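Local coordinates for protein flagellin B1 (Methanocaldococcus jannaschii DSM 2661, PDB 5YA6) that probably polymerises with other flagellins into the archaellum filament that drives archaeal swimming, and binds a calcium ion in this structure, at residues T70-A75 against G98-A103. Numbering follows the deposited sequence.
Sequences TATLGA and GVIQDA. With CA (calcium ion), chain D.
T72 and V99 carry the one direct hydrogen bond between turn 70-75 and segment 98-103. T72 OG1 donates to V99 O over 2.7 Å. It reaches the carbonyl from above its plane, 43° out. A chi1 of 49° sets OG1 between the backbone N and carbonyl carbon of T72. The same hydroxyl lies 3.2 Å from G98 CA, so it packs closely on the strand backbone.

One water adds a backbone-to-backbone bridge. It accepts from G74 N and donates to I100 O, at 2.7 Å from each.

Van der Waals contacts add to these bonds. T70 and V99 lie side by side, with T70 CG2 3.9 Å from V99 CG2. L73 CD1 meets V99 CG1. It also presses tightly on I100 O at 3.1 Å, which is not a hydrogen bond. I100 CD1 folds back to T72 CB at 4.1 Å.

Strands 59-69 and 94-99 run parallel, and two overlapping beta turns, T70-L73 and T72-A75, follow the first. Past the classic bulge at I100 and Q101, D102 OD1 binds calcium with D104, S106, N113 and D116. The hydroxyl of buried T72 and the water thus tie the turn to V99 and I100, on the chain leading to the calcium site.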
loop_
_atom_site.group_PDB
_atom_site.type_symbol
_atom_site.label_atom_id
_atom_site.label_comp_id
_atom_site.label_asym_id
_atom_site.label_seq_id
_atom_site.Cartn_x
_atom_site.Cartn_y
_atom_site.Cartn_z
ATOM N N THR B 70 -24.642 -6.358 12.034
ATOM C CA THR B 70 -24.293 -7.379 12.974
ATOM C C THR B 70 -24.613 -8.800 12.432
ATOM O O THR B 70 -24.385 -9.760 13.103
ATOM C CB THR B 70 -25.127 -7.244 14.215
ATOM O OG1 THR B 70 -26.475 -7.026 13.779
ATOM C CG2 THR B 70 -24.688 -5.999 15.112
ATOM N N ALA B 71 -25.043 -8.870 11.207
ATOM C CA ALA B 71 -25.293 -10.167 10.540
ATOM C C ALA B 71 -24.066 -11.073 10.396
ATOM O O ALA B 71 -24.211 -12.292 10.199
ATOM C CB ALA B 71 -25.907 -9.911 9.159
ATOM N N THR B 72 -22.848 -10.486 10.365
ATOM C CA THR B 72 -21.619 -11.234 10.342
ATOM C C THR B 72 -21.242 -11.881 11.660
ATOM O O THR B 72 -20.258 -12.665 11.743
ATOM C CB THR B 72 -20.481 -10.239 9.911
ATOM O OG1 THR B 72 -20.558 -9.018 10.723
ATOM C CG2 THR B 72 -20.648 -9.810 8.443
ATOM N N LEU B 73 -21.935 -11.509 12.737
ATOM C CA LEU B 73 -21.534 -11.947 14.067
ATOM C C LEU B 73 -21.724 -13.472 14.244
ATOM O O LEU B 73 -22.827 -13.987 14.012
ATOM C CB LEU B 73 -22.339 -11.142 15.097
ATOM C CG LEU B 73 -21.944 -11.228 16.551
ATOM C CD1 LEU B 73 -20.502 -10.831 16.743
ATOM C CD2 LEU B 73 -22.850 -10.294 17.352
ATOM N N GLY B 74 -20.617 -14.162 14.543
ATOM C CA GLY B 74 -20.589 -15.618 14.813
ATOM C C GLY B 74 -20.689 -16.471 13.553
ATOM O O GLY B 74 -20.878 -17.685 13.642
ATOM N N ALA B 75 -20.599 -15.843 12.386
ATOM C CA ALA B 75 -20.846 -16.507 11.115
ATOM C C ALA B 75 -19.583 -17.021 10.435
ATOM O O ALA B 75 -18.592 -16.300 10.318
ATOM C CB ALA B 75 -21.585 -15.593 10.173
ATOM N N GLY B 98 -18.752 -5.048 9.065
ATOM C CA GLY B 98 -19.408 -6.199 9.773
ATOM C C GLY B 98 -18.868 -6.269 11.163
ATOM O O GLY B 98 -17.640 -6.233 11.389
ATOM N N VAL B 99 -19.774 -6.503 12.128
ATOM C CA VAL B 99 -19.375 -6.781 13.473
ATOM C C VAL B 99 -18.877 -8.237 13.633
ATOM O O VAL B 99 -19.578 -9.195 13.246
ATOM C CB VAL B 99 -20.531 -6.488 14.456
ATOM C CG1 VAL B 99 -20.142 -6.855 15.891
ATOM C CG2 VAL B 99 -21.018 -5.058 14.277
ATOM N N ILE B 100 -17.681 -8.438 14.175
ATOM C CA ILE B 100 -17.133 -9.772 14.449
ATOM C C ILE B 100 -17.105 -10.044 15.950
ATOM O O ILE B 100 -17.457 -11.156 16.424
ATOM C CB ILE B 100 -15.720 -9.959 13.807
ATOM C CG1 ILE B 100 -15.840 -9.793 12.277
ATOM C CG2 ILE B 100 -15.146 -11.321 14.152
ATOM C CD1 ILE B 100 -16.741 -10.767 11.508
ATOM N N GLN B 101 -16.714 -9.055 16.728
ATOM C CA GLN B 101 -16.683 -9.188 18.164
ATOM C C GLN B 101 -16.892 -7.781 18.757
ATOM O O GLN B 101 -16.276 -6.822 18.311
ATOM C CB GLN B 101 -15.355 -9.792 18.451
ATOM C CG GLN B 101 -14.951 -9.906 19.866
ATOM C CD GLN B 101 -13.678 -10.724 19.934
ATOM O OE1 GLN B 101 -13.658 -11.900 19.526
ATOM N NE2 GLN B 101 -12.592 -10.096 20.377
ATOM N N ASP B 102 -17.850 -7.615 19.661
ATOM C CA ASP B 102 -18.116 -6.298 20.199
ATOM C C ASP B 102 -18.946 -6.434 21.503
ATOM O O ASP B 102 -20.135 -6.373 21.434
ATOM C CB ASP B 102 -18.858 -5.491 19.145
ATOM C CG ASP B 102 -19.220 -4.109 19.594
ATOM O OD1 ASP B 102 -18.661 -3.606 20.610
ATOM O OD2 ASP B 102 -19.997 -3.532 18.884
ATOM N N ALA B 103 -18.270 -6.550 22.645
ATOM C CA ALA B 103 -18.963 -6.842 23.964
ATOM C C ALA B 103 -19.978 -5.773 24.336
ATOM O O ALA B 103 -21.126 -6.082 24.751
ATOM C CB ALA B 103 -17.911 -6.966 25.074
HETATM CA CA CA D . -16.991 -2.375 21.517
HETATM O O HOH W 1 -18.124 -13.382 15.109
HETATM O O HOH W 2 -16.642 -3.720 23.533
#